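Local coordinates for protein carbon monoxide oxidation system transcription regulator CooA-1 (Carboxydothermus hydrogenoformans, PDB 2HKX) that binds heme and carbon monoxide and probably regulates transcription as a carbon monoxide-sensing, DNA-binding factor, at residues Q4-D9 / M153-K158; K138-R143 / L178-Q183; L157-G162 / T205-D210. The protein carries 2 engineered substitutions. All coordinates share one frame; numbering follows the deposited sequence.

Helix 140-155 ties the three contacts together. Contact 2 holds its first turn against the turn between helices 171-178 and 182-194. Contact 1 brings the N-terminal loop to its last turn, and contact 3 follows directly in the chain, on the strand and hairpin that leave it. Contacts 1 and 3 share L157 and K158, and their centres are 14 Å apart; contact 2 is centred 20 Å from contact 1 and 22 Å from contact 3. Contacts 2 and 3 belong to the DNA-binding part, away from the heme. Contact 1 comes closer to it: from the side chain of R6 to the bound heme itself is about 14 Å.

Contact 1. Residues Q4-D9 / M153-K158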
ATOM      1  N   GLN A   4      -2.829  -3.373   7.586  1.00 76.55           N
ATOM      2  CA  GLN A   4      -3.385  -2.082   7.950  1.00 76.51           C
ATOM      3  C   GLN A   4      -2.850  -1.587   9.300  1.00 81.22           C
ATOM      4  O   GLN A   4      -2.949  -0.399   9.610  1.00 82.40           O
ATOM      5  CB  GLN A   4      -4.921  -2.186   7.969  1.00 74.41           C
ATOM      6  CG  GLN A   4      -5.561  -2.050   6.574  1.00 69.66           C
ATOM      7  CD  GLN A   4      -6.969  -2.579   6.506  1.00 65.61           C
ATOM      8  OE1 GLN A   4      -7.195  -3.787   6.604  1.00 67.12           O
ATOM      9  NE2 GLN A   4      -7.924  -1.687   6.318  1.00 61.25           N
ATOM     10  N   MET A   5      -2.273  -2.497  10.087  1.00 85.59           N
ATOM     11  CA  MET A   5      -1.754  -2.165  11.416  1.00 91.85           C
ATOM     12  C   MET A   5      -0.243  -1.899  11.421  1.00 95.03           C
ATOM     13  O   MET A   5       0.285  -1.284  12.361  1.00 99.75           O
ATOM     14  CB  MET A   5      -2.141  -3.243  12.446  1.00 95.39           C
ATOM     15  CG  MET A   5      -1.281  -4.495  12.429  1.00 98.40           C
ATOM     16  SD  MET A   5      -0.704  -4.909  14.091  1.00108.57           S
ATOM     17  CE  MET A   5       0.914  -5.613  13.745  1.00110.76           C
ATOM     18  N   ARG A   6       0.442  -2.361  10.375  1.00 94.11           N
ATOM     19  CA  ARG A   6       1.890  -2.196  10.242  1.00 97.52           C
ATOM     20  C   ARG A   6       2.325  -2.351   8.791  1.00 95.64           C
ATOM     21  O   ARG A   6       2.130  -3.406   8.184  1.00 95.03           O
ATOM     22  CB  ARG A   6       2.649  -3.188  11.139  1.00103.19           C
ATOM     23  CG  ARG A   6       3.403  -2.546  12.287  1.00108.83           C
ATOM     24  CD  ARG A   6       4.577  -1.737  11.734  1.00109.21           C
ATOM     25  NE  ARG A   6       5.494  -1.260  12.763  1.00115.51           N
ATOM     26  CZ  ARG A   6       6.658  -0.666  12.507  1.00116.76           C
ATOM     27  NH1 ARG A   6       7.054  -0.480  11.252  1.00112.58           N
ATOM     28  NH2 ARG A   6       7.428  -0.258  13.509  1.00122.22           N
ATOM     29  N   LEU A   7       2.925  -1.292   8.251  1.00 96.22           N
ATOM     30  CA  LEU A   7       3.281  -1.217   6.828  1.00 95.95           C
ATOM     31  C   LEU A   7       4.549  -1.978   6.436  1.00 99.72           C
ATOM     32  O   LEU A   7       4.492  -3.021   5.780  1.00100.81           O
ATOM     33  CB  LEU A   7       3.436   0.249   6.390  1.00 94.94           C
ATOM     34  CG  LEU A   7       2.197   1.050   5.996  1.00 92.51           C
ATOM     35  CD1 LEU A   7       2.622   2.344   5.322  1.00 92.79           C
ATOM     36  CD2 LEU A   7       1.289   0.245   5.079  1.00 89.60           C
ATOM     37  N   THR A   8       5.689  -1.421   6.821  1.00103.34           N
ATOM     38  CA  THR A   8       6.996  -1.888   6.377  1.00107.31           C
ATOM     39  C   THR A   8       7.932  -1.895   7.573  1.00112.29           C
ATOM     40  O   THR A   8       7.857  -1.005   8.425  1.00112.55           O
ATOM     41  CB  THR A   8       7.601  -0.950   5.277  1.00106.42           C
ATOM     42  OG1 THR A   8       7.464   0.420   5.672  1.00105.10           O
ATOM     43  CG2 THR A   8       6.909  -1.134   3.927  1.00104.18           C
ATOM     44  N   ASP A   9       8.796  -2.907   7.641  1.00117.54           N
ATOM     45  CA  ASP A   9       9.887  -2.952   8.620  1.00123.88           C
ATOM     46  C   ASP A   9      11.029  -1.995   8.251  1.00125.16           C
ATOM     47  O   ASP A   9      12.066  -1.970   8.925  1.00130.61           O
ATOM     48  CB  ASP A   9      10.429  -4.384   8.755  1.00129.77           C
ATOM     49  CG  ASP A   9       9.991  -5.071  10.047  1.00134.01           C
ATOM     50  OD1 ASP A   9       8.814  -5.478  10.164  1.00130.90           O
ATOM     51  OD2 ASP A   9      10.842  -5.226  10.944  1.00140.78           O
ATOM     52  N   MET A 153       2.768 -13.155  10.871  1.00 55.22           N
ATOM     53  CA  MET A 153       3.990 -13.267  10.052  1.00 59.63           C
ATOM     54  C   MET A 153       4.865 -12.021  10.150  1.00 59.76           C
ATOM     55  O   MET A 153       6.064 -12.123  10.346  1.00 62.21           O
ATOM     56  CB  MET A 153       3.671 -13.555   8.581  1.00 63.50           C
ATOM     57  CG  MET A 153       2.798 -14.780   8.332  1.00 69.06           C
ATOM     58  SD  MET A 153       3.340 -16.251   9.241  1.00 81.13           S
ATOM     59  CE  MET A 153       1.795 -16.611  10.054  1.00 76.56           C
ATOM     60  N   ASP A 154       4.262 -10.848  10.021  1.00 58.43           N
ATOM     61  CA  ASP A 154       4.977  -9.580  10.165  1.00 58.97           C
ATOM     62  C   ASP A 154       5.566  -9.380  11.573  1.00 59.21           C
ATOM     63  O   ASP A 154       6.760  -9.098  11.697  1.00 61.56           O
ATOM     64  CB  ASP A 154       4.038  -8.413   9.838  1.00 57.74           C
ATOM     65  CG  ASP A 154       3.587  -8.409   8.381  1.00 58.89           C
ATOM     66  OD1 ASP A 154       4.036  -9.263   7.590  1.00 57.35           O
ATOM     67  OD2 ASP A 154       2.770  -7.540   8.029  1.00 59.53           O
ATOM     68  N   THR A 155       4.743  -9.511  12.625  1.00 56.68           N
ATOM     69  CA  THR A 155       5.153  -9.069  13.978  1.00 57.89           C
ATOM     70  C   THR A 155       4.915 -10.052  15.110  1.00 57.26           C
ATOM     71  O   THR A 155       5.028  -9.690  16.284  1.00 58.31           O
ATOM     72  CB  THR A 155       4.468  -7.745  14.410  1.00 57.44           C
ATOM     73  OG1 THR A 155       3.079  -7.977  14.706  1.00 56.33           O
ATOM     74  CG2 THR A 155       4.586  -6.673  13.331  1.00 59.88           C
ATOM     75  N   GLY A 156       4.575 -11.288  14.783  1.00 56.61           N
ATOM     76  CA  GLY A 156       4.339 -12.257  15.819  1.00 56.69           C
ATOM     77  C   GLY A 156       5.631 -12.603  16.519  1.00 59.14           C
ATOM     78  O   GLY A 156       6.672 -12.721  15.866  1.00 60.99           O
ATOM     79  N   LEU A 157       5.562 -12.752  17.845  1.00 59.82           N
ATOM     80  CA  LEU A 157       6.696 -13.243  18.632  1.00 62.88           C
ATOM     81  C   LEU A 157       6.407 -14.661  19.066  1.00 63.33           C
ATOM     82  O   LEU A 157       5.402 -14.919  19.738  1.00 61.34           O
ATOM     83  CB  LEU A 157       6.980 -12.364  19.861  1.00 65.18           C
ATOM     84  CG  LEU A 157       8.259 -12.670  20.647  1.00 69.28           C
ATOM     85  CD1 LEU A 157       9.484 -12.080  19.968  1.00 71.33           C
ATOM     86  CD2 LEU A 157       8.151 -12.176  22.091  1.00 72.12           C
ATOM     87  N   LYS A 158       7.281 -15.583  18.657  1.00 65.17           N
ATOM     88  CA  LYS A 158       7.155 -16.956  19.097  1.00 66.56           C
ATOM     89  C   LYS A 158       7.453 -17.024  20.573  1.00 68.51           C
ATOM     90  O   LYS A 158       8.467 -16.503  21.013  1.00 71.75           O
ATOM     91  CB  LYS A 158       8.044 -17.927  18.313  1.00 68.67           C
ATOM     92  CG  LYS A 158       7.214 -18.866  17.452  1.00 68.67           C
ATOM     93  CD  LYS A 158       7.512 -20.320  17.781  1.00 72.05           C
ATOM     94  CE  LYS A 158       6.215 -21.114  18.086  1.00 73.89           C
ATOM     95  NZ  LYS A 158       5.778 -21.155  19.556  1.00 68.70           N
TER
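M5 meets T155 tip to tip, and the link is made by the last carbon of the methionine. From CB onward the chain is set by chi1 of 80°, with CG lying between the backbone N and the carbonyl carbon, and it then bends at chi2 and chi3. CB, CG and SD stop short of residues 153-158; it is CE that arrives, 3.3 Å from T155 OG1 and 3.8 Å from T155 CG2. That hydroxyl is also bonded to the A151 carbonyl inside its own helix, so the methyl lies against a hydroxyl whose oxygen already has a partner. M5 also rests on L167 and L169, in the loop after strand 162-166 of the DNA-binding half. The junction sets the N-terminal loop of the heme-binding half against the end of helix 140-155 in the DNA-binding half, within the two-domain plan of the CRP family. Beyond M5 the touch thins out. R6 CG comes to 4.4 Å from T155 CG2, while D154 OD2 stands 4.2 Å from R6 O. The carboxylate of D154 is turned to other partners, with Q150 bonding OD1 and the N-terminal A2 giving a weak bond to OD2. D9 OD1 lies 4.4 Å from D154 O.

Contact 2. Residues K138-R143 / L178-Q183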
ATOM      1  N   LYS A 138     -14.325 -11.908   0.464  1.00 45.72           N
ATOM      2  CA  LYS A 138     -14.338 -12.585   1.773  1.00 46.32           C
ATOM      3  C   LYS A 138     -15.371 -11.998   2.690  1.00 46.27           C
ATOM      4  O   LYS A 138     -15.733 -10.825   2.558  1.00 46.05           O
ATOM      5  CB  LYS A 138     -12.972 -12.521   2.470  1.00 45.92           C
ATOM      6  CG  LYS A 138     -11.765 -12.913   1.614  1.00 46.15           C
ATOM      7  CD  LYS A 138     -10.509 -12.900   2.490  1.00 46.44           C
ATOM      8  CE  LYS A 138      -9.261 -13.272   1.694  1.00 52.39           C
ATOM      9  NZ  LYS A 138      -9.402 -14.476   0.834  1.00 55.32           N
ATOM     10  N   ASP A 139     -15.822 -12.799   3.653  1.00 47.53           N
ATOM     11  CA  ASP A 139     -16.690 -12.291   4.709  1.00 47.82           C
ATOM     12  C   ASP A 139     -15.836 -11.770   5.855  1.00 47.06           C
ATOM     13  O   ASP A 139     -14.603 -11.898   5.812  1.00 46.43           O
ATOM     14  CB  ASP A 139     -17.730 -13.341   5.154  1.00 49.84           C
ATOM     15  CG  ASP A 139     -17.110 -14.623   5.716  1.00 51.97           C
ATOM     16  OD1 ASP A 139     -15.885 -14.708   5.886  1.00 54.73           O
ATOM     17  OD2 ASP A 139     -17.869 -15.585   5.983  1.00 58.35           O
ATOM     18  N   ALA A 140     -16.465 -11.204   6.890  1.00 46.51           N
ATOM     19  CA  ALA A 140     -15.691 -10.532   7.923  1.00 45.95           C
ATOM     20  C   ALA A 140     -14.776 -11.510   8.643  1.00 46.05           C
ATOM     21  O   ALA A 140     -13.702 -11.143   9.093  1.00 45.66           O
ATOM     22  CB  ALA A 140     -16.617  -9.808   8.922  1.00 46.76           C
ATOM     23  N   ARG A 141     -15.239 -12.751   8.739  1.00 47.48           N
ATOM     24  CA  ARG A 141     -14.572 -13.836   9.435  1.00 48.86           C
ATOM     25  C   ARG A 141     -13.265 -14.207   8.734  1.00 47.35           C
ATOM     26  O   ARG A 141     -12.220 -14.305   9.359  1.00 47.37           O
ATOM     27  CB  ARG A 141     -15.507 -15.047   9.438  1.00 49.67           C
ATOM     28  CG  ARG A 141     -14.932 -16.308  10.087  1.00 53.67           C
ATOM     29  CD  ARG A 141     -15.927 -17.470  10.019  1.00 56.22           C
ATOM     30  NE  ARG A 141     -16.922 -17.390  11.086  1.00 63.09           N
ATOM     31  CZ  ARG A 141     -18.117 -16.821  10.956  1.00 66.33           C
ATOM     32  NH1 ARG A 141     -18.471 -16.276   9.792  1.00 65.30           N
ATOM     33  NH2 ARG A 141     -18.957 -16.794  11.994  1.00 66.35           N
ATOM     34  N   LEU A 142     -13.363 -14.437   7.428  1.00 47.26           N
ATOM     35  CA  LEU A 142     -12.212 -14.629   6.563  1.00 46.97           C
ATOM     36  C   LEU A 142     -11.279 -13.438   6.535  1.00 44.81           C
ATOM     37  O   LEU A 142     -10.076 -13.642   6.526  1.00 46.16           O
ATOM     38  CB  LEU A 142     -12.624 -15.019   5.147  1.00 46.91           C
ATOM     39  CG  LEU A 142     -12.675 -16.512   4.833  1.00 49.84           C
ATOM     40  CD1 LEU A 142     -13.183 -17.361   5.971  1.00 53.20           C
ATOM     41  CD2 LEU A 142     -13.562 -16.748   3.630  1.00 52.73           C
ATOM     42  N   ARG A 143     -11.798 -12.205   6.547  1.00 43.49           N
ATOM     43  CA  ARG A 143     -10.888 -11.018   6.517  1.00 41.52           C
ATOM     44  C   ARG A 143     -10.119 -10.922   7.808  1.00 40.47           C
ATOM     45  O   ARG A 143      -8.962 -10.534   7.805  1.00 40.10           O
ATOM     46  CB  ARG A 143     -11.599  -9.681   6.203  1.00 40.07           C
ATOM     47  CG  ARG A 143     -12.351  -9.786   4.896  1.00 41.12           C
ATOM     48  CD  ARG A 143     -12.852  -8.473   4.363  1.00 41.04           C
ATOM     49  NE  ARG A 143     -13.744  -7.750   5.271  1.00 40.62           N
ATOM     50  CZ  ARG A 143     -15.051  -7.660   5.115  1.00 41.08           C
ATOM     51  NH1 ARG A 143     -15.634  -8.309   4.117  1.00 43.94           N
ATOM     52  NH2 ARG A 143     -15.773  -6.948   5.965  1.00 40.44           N
ATOM     53  N   LEU A 178     -11.357  -3.749   9.127  1.00 45.64           N
ATOM     54  CA  LEU A 178     -12.062  -4.834   8.438  1.00 48.48           C
ATOM     55  C   LEU A 178     -13.373  -4.443   7.775  1.00 50.77           C
ATOM     56  O   LEU A 178     -13.901  -5.185   6.952  1.00 53.03           O
ATOM     57  CB  LEU A 178     -12.325  -5.991   9.418  1.00 48.00           C
ATOM     58  CG  LEU A 178     -11.083  -6.571  10.125  1.00 48.64           C
ATOM     59  CD1 LEU A 178     -11.473  -7.764  10.965  1.00 45.88           C
ATOM     60  CD2 LEU A 178      -9.905  -6.912   9.157  1.00 44.51           C
ATOM     61  N   GLY A 179     -13.912  -3.298   8.163  1.00 52.55           N
ATOM     62  CA  GLY A 179     -15.155  -2.776   7.612  1.00 55.84           C
ATOM     63  C   GLY A 179     -16.384  -3.402   8.230  1.00 58.97           C
ATOM     64  O   GLY A 179     -17.395  -3.595   7.541  1.00 62.48           O
ATOM     65  N   THR A 180     -16.290  -3.746   9.513  1.00 57.74           N
ATOM     66  CA  THR A 180     -17.403  -4.330  10.252  1.00 60.72           C
ATOM     67  C   THR A 180     -17.657  -3.558  11.523  1.00 61.42           C
ATOM     68  O   THR A 180     -17.080  -2.504  11.726  1.00 61.36           O
ATOM     69  CB  THR A 180     -17.171  -5.835  10.628  1.00 60.09           C
ATOM     70  OG1 THR A 180     -15.848  -6.043  11.151  1.00 56.24           O
ATOM     71  CG2 THR A 180     -17.399  -6.718   9.445  1.00 61.92           C
ATOM     72  N   THR A 181     -18.518  -4.090  12.384  1.00 63.48           N
ATOM     73  CA  THR A 181     -18.736  -3.497  13.697  1.00 65.07           C
ATOM     74  C   THR A 181     -17.873  -4.180  14.753  1.00 62.01           C
ATOM     75  O   THR A 181     -17.384  -5.284  14.552  1.00 59.09           O
ATOM     76  CB  THR A 181     -20.191  -3.592  14.137  1.00 70.34           C
ATOM     77  OG1 THR A 181     -20.511  -4.962  14.349  1.00 70.12           O
ATOM     78  CG2 THR A 181     -21.123  -2.994  13.092  1.00 73.95           C
ATOM     79  N   ARG A 182     -17.687  -3.480  15.864  1.00 63.62           N
ATOM     80  CA  ARG A 182     -16.883  -3.921  16.982  1.00 63.07           C
ATOM     81  C   ARG A 182     -17.539  -5.159  17.578  1.00 64.02           C
ATOM     82  O   ARG A 182     -16.868  -6.041  18.101  1.00 61.31           O
ATOM     83  CB  ARG A 182     -16.808  -2.780  18.002  1.00 66.55           C
ATOM     84  CG  ARG A 182     -16.264  -3.127  19.374  1.00 68.93           C
ATOM     85  CD  ARG A 182     -16.595  -2.008  20.385  1.00 76.43           C
ATOM     86  NE  ARG A 182     -16.251  -2.368  21.766  1.00 84.08           N
ATOM     87  CZ  ARG A 182     -15.016  -2.331  22.275  1.00 85.63           C
ATOM     88  NH1 ARG A 182     -13.972  -1.959  21.524  1.00 81.49           N
ATOM     89  NH2 ARG A 182     -14.817  -2.695  23.537  1.00 89.67           N
ATOM     90  N   GLN A 183     -18.861  -5.204  17.468  1.00 68.28           N
ATOM     91  CA  GLN A 183     -19.651  -6.327  17.946  1.00 70.90           C
ATOM     92  C   GLN A 183     -19.321  -7.599  17.169  1.00 66.05           C
ATOM     93  O   GLN A 183     -18.975  -8.616  17.777  1.00 64.29           O
ATOM     94  CB  GLN A 183     -21.157  -6.011  17.871  1.00 77.48           C
ATOM     95  CG  GLN A 183     -21.645  -4.916  18.840  1.00 87.00           C
ATOM     96  CD  GLN A 183     -21.080  -3.516  18.544  1.00 89.26           C
ATOM     97  OE1 GLN A 183     -21.155  -3.011  17.414  1.00 88.39           O
ATOM     98  NE2 GLN A 183     -20.523  -2.882  19.576  1.00 92.31           N
TER
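R143 grips the carbonyl oxygen of L178, the final residue of helix 171-178. R143 NH2 gives the main bond, 2.8 Å to L178 O with an N-H...O angle of 137°, and the donor is tilted from the carbonyl plane. R143 NE adds a weak second bond to L178 O at 3.1 Å, so one oxygen takes two donors of the same guanidinium. On its other side the group turns back to its own segment, where R143 NH1 makes a weak bond to K138 O. The positive group thus joins carbonyls at the trailing ends of two helices, 111-137 and 171-178, where it may ease the partial negative charge. A bend at chi3 (-58°) swings the guanidinium back along its helix, until A140 CA lies 4.0 Å above its plane, over its centre. A leucine in place of R143 would probably leave L178 O without its guanidinium donors and drop the tie to K138 O. Outward from there, A140 CB presses on T180 CG2 at 3.2 Å, tighter than usual van der Waals contact. T180 OG1 is buried here with no partner in the model. L178 CD2 packs 4.0 Å from R143 O. At the helix start D139 is the N-cap, its OD1 accepting from L142 N at 3.0 Å. The whole joins the hinge after helix 111-137 to the turn of the helix-turn-helix: L178 leans on L144 and F147 of helix 140-155, and A140 and T180 reach L188 and V185 of helix 182-194.

Contact 3. Residues L157-G162 / T205-D210; sequences LKVPQG and TLLLKD
Q161 and L207 cross at about a right angle, the amide end of one lying against a methyl of the other. Q161 CG stands anti to the carbonyl carbon (chi1 -80°), and a bend at chi2 brings OE1 to 3.1 Å from L207 CD1, with Q161 CB touching the same methyl at 3.8 Å. L207 has CG anti to the backbone N (chi1 -155°), which sends both methyls to the hairpin: CD2 lies 3.4 Å from Q161 O, and V159 CG2 reaches it from 4.4 Å. No hydrogen bond spans the two segments; the closest backbone approach is a CA-H...O contact from G162 CA to L208 O, 3.3 Å. A side chain at G162 would run into L208 O, and its backbone angles alone call for glycine. The K158 side chain folds back over its own turn, NZ bonding V159 O at 2.7 Å and G162 O at 2.9 Å. Each of those oxygens also takes a backbone N-H of the turn, from the opposite face of its plane. K209 leads off to a salt bridge with E199. Type I turn and paired bonds make 157-166 a tight beta hairpin, its first strand outermost in the small antiparallel sheet and its second paired with 205-208, in a winged-helix domain of the CRP type.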
ATOM      1  N   LEU A 157       5.562 -12.752  17.845  1.00 59.82           N
ATOM      2  CA  LEU A 157       6.696 -13.243  18.632  1.00 62.88           C
ATOM      3  C   LEU A 157       6.407 -14.661  19.066  1.00 63.33           C
ATOM      4  O   LEU A 157       5.402 -14.919  19.738  1.00 61.34           O
ATOM      5  CB  LEU A 157       6.980 -12.364  19.861  1.00 65.18           C
ATOM      6  CG  LEU A 157       8.259 -12.670  20.647  1.00 69.28           C
ATOM      7  CD1 LEU A 157       9.484 -12.080  19.968  1.00 71.33           C
ATOM      8  CD2 LEU A 157       8.151 -12.176  22.091  1.00 72.12           C
ATOM      9  N   LYS A 158       7.281 -15.583  18.657  1.00 65.17           N
ATOM     10  CA  LYS A 158       7.155 -16.956  19.097  1.00 66.56           C
ATOM     11  C   LYS A 158       7.453 -17.024  20.573  1.00 68.51           C
ATOM     12  O   LYS A 158       8.467 -16.503  21.013  1.00 71.75           O
ATOM     13  CB  LYS A 158       8.044 -17.927  18.313  1.00 68.67           C
ATOM     14  CG  LYS A 158       7.214 -18.866  17.452  1.00 68.67           C
ATOM     15  CD  LYS A 158       7.512 -20.320  17.781  1.00 72.05           C
ATOM     16  CE  LYS A 158       6.215 -21.114  18.086  1.00 73.89           C
ATOM     17  NZ  LYS A 158       5.778 -21.155  19.556  1.00 68.70           N
ATOM     18  N   VAL A 159       6.504 -17.606  21.306  1.00 67.31           N
ATOM     19  CA  VAL A 159       6.570 -17.885  22.732  1.00 69.84           C
ATOM     20  C   VAL A 159       6.223 -19.388  22.911  1.00 71.13           C
ATOM     21  O   VAL A 159       5.742 -20.018  21.958  1.00 68.88           O
ATOM     22  CB  VAL A 159       5.585 -16.965  23.551  1.00 69.22           C
ATOM     23  CG1 VAL A 159       6.071 -15.521  23.578  1.00 69.17           C
ATOM     24  CG2 VAL A 159       4.137 -17.033  23.015  1.00 65.68           C
ATOM     25  N   PRO A 160       6.469 -19.977  24.108  1.00 74.83           N
ATOM     26  CA  PRO A 160       6.095 -21.398  24.266  1.00 77.33           C
ATOM     27  C   PRO A 160       4.611 -21.725  24.039  1.00 76.43           C
ATOM     28  O   PRO A 160       4.303 -22.821  23.585  1.00 77.67           O
ATOM     29  CB  PRO A 160       6.492 -21.724  25.712  1.00 81.60           C
ATOM     30  CG  PRO A 160       7.482 -20.696  26.086  1.00 83.19           C
ATOM     31  CD  PRO A 160       7.083 -19.442  25.335  1.00 78.29           C
ATOM     32  N   GLN A 161       3.714 -20.782  24.345  1.00 75.60           N
ATOM     33  CA  GLN A 161       2.263 -20.996  24.231  1.00 76.09           C
ATOM     34  C   GLN A 161       1.723 -20.757  22.795  1.00 73.04           C
ATOM     35  O   GLN A 161       0.511 -20.887  22.557  1.00 73.47           O
ATOM     36  CB  GLN A 161       1.502 -20.110  25.234  1.00 76.65           C
ATOM     37  CG  GLN A 161       1.460 -20.632  26.682  1.00 83.33           C
ATOM     38  CD  GLN A 161       0.147 -20.311  27.413  1.00 87.51           C
ATOM     39  OE1 GLN A 161      -0.604 -19.420  27.021  1.00 86.52           O
ATOM     40  NE2 GLN A 161      -0.129 -21.047  28.483  1.00 93.39           N
ATOM     41  N   GLY A 162       2.612 -20.409  21.860  1.00 70.58           N
ATOM     42  CA  GLY A 162       2.230 -20.121  20.472  1.00 67.80           C
ATOM     43  C   GLY A 162       2.949 -18.908  19.892  1.00 64.72           C
ATOM     44  O   GLY A 162       4.172 -18.806  19.958  1.00 65.48           O
ATOM     45  N   THR A 205      -3.659  -7.264  23.043  1.00 69.68           N
ATOM     46  CA  THR A 205      -2.847  -8.401  22.573  1.00 66.47           C
ATOM     47  C   THR A 205      -3.579  -9.770  22.574  1.00 62.77           C
ATOM     48  O   THR A 205      -4.475 -10.018  23.374  1.00 63.01           O
ATOM     49  CB  THR A 205      -1.394  -8.468  23.213  1.00 70.33           C
ATOM     50  OG1 THR A 205      -1.266  -9.590  24.096  1.00 71.49           O
ATOM     51  CG2 THR A 205      -1.005  -7.169  23.916  1.00 74.98           C
ATOM     52  N   LEU A 206      -3.175 -10.625  21.631  1.00 59.37           N
ATOM     53  CA  LEU A 206      -3.727 -11.968  21.403  1.00 56.06           C
ATOM     54  C   LEU A 206      -2.646 -13.034  21.495  1.00 56.20           C
ATOM     55  O   LEU A 206      -1.473 -12.769  21.243  1.00 56.68           O
ATOM     56  CB  LEU A 206      -4.333 -12.041  19.989  1.00 52.69           C
ATOM     57  CG  LEU A 206      -5.778 -11.694  19.611  1.00 52.03           C
ATOM     58  CD1 LEU A 206      -6.584 -11.018  20.689  1.00 52.45           C
ATOM     59  CD2 LEU A 206      -5.855 -10.905  18.286  1.00 50.41           C
ATOM     60  N   LEU A 207      -3.076 -14.252  21.810  1.00 56.47           N
ATOM     61  CA  LEU A 207      -2.237 -15.439  21.792  1.00 57.97           C
ATOM     62  C   LEU A 207      -2.737 -16.380  20.710  1.00 56.03           C
ATOM     63  O   LEU A 207      -3.857 -16.917  20.818  1.00 55.00           O
ATOM     64  CB  LEU A 207      -2.327 -16.186  23.129  1.00 61.70           C
ATOM     65  CG  LEU A 207      -1.182 -17.094  23.601  1.00 65.86           C
ATOM     66  CD1 LEU A 207      -1.738 -18.322  24.328  1.00 68.35           C
ATOM     67  CD2 LEU A 207      -0.202 -17.512  22.502  1.00 65.56           C
ATOM     68  N   LEU A 208      -1.896 -16.600  19.699  1.00 55.46           N
ATOM     69  CA  LEU A 208      -2.204 -17.514  18.625  1.00 55.46           C
ATOM     70  C   LEU A 208      -1.663 -18.868  19.016  1.00 59.27           C
ATOM     71  O   LEU A 208      -0.477 -19.147  18.825  1.00 61.78           O
ATOM     72  CB  LEU A 208      -1.593 -17.035  17.277  1.00 54.20           C
ATOM     73  CG  LEU A 208      -2.039 -15.652  16.784  1.00 52.96           C
ATOM     74  CD1 LEU A 208      -1.478 -15.295  15.367  1.00 53.75           C
ATOM     75  CD2 LEU A 208      -3.577 -15.499  16.822  1.00 51.60           C
ATOM     76  N   LYS A 209      -2.539 -19.698  19.582  1.00 61.28           N
ATOM     77  CA  LYS A 209      -2.186 -21.050  20.054  1.00 66.04           C
ATOM     78  C   LYS A 209      -1.984 -22.042  18.904  1.00 67.86           C
ATOM     79  O   LYS A 209      -1.285 -23.058  19.069  1.00 72.13           O
ATOM     80  CB  LYS A 209      -3.270 -21.606  20.995  1.00 67.29           C
ATOM     81  CG  LYS A 209      -3.537 -20.758  22.222  1.00 67.52           C
ATOM     82  CD  LYS A 209      -4.288 -21.533  23.307  1.00 72.40           C
ATOM     83  CE  LYS A 209      -5.779 -21.665  23.009  1.00 70.57           C
ATOM     84  NZ  LYS A 209      -6.593 -21.903  24.248  1.00 75.22           N
ATOM     85  N   ASP A 210      -2.627 -21.769  17.764  1.00 65.44           N
ATOM     86  CA  ASP A 210      -2.613 -22.693  16.616  1.00 68.07           C
ATOM     87  C   ASP A 210      -2.743 -21.901  15.323  1.00 65.57           C
ATOM     88  O   ASP A 210      -3.844 -21.674  14.808  1.00 63.96           O
ATOM     89  CB  ASP A 210      -3.721 -23.769  16.749  1.00 70.06           C
ATOM     90  CG  ASP A 210      -3.439 -25.028  15.924  1.00 74.84           C
ATOM     91  OD1 ASP A 210      -3.782 -26.150  16.395  1.00 80.12           O
ATOM     92  OD2 ASP A 210      -2.878 -24.921  14.809  1.00 74.16           O
TER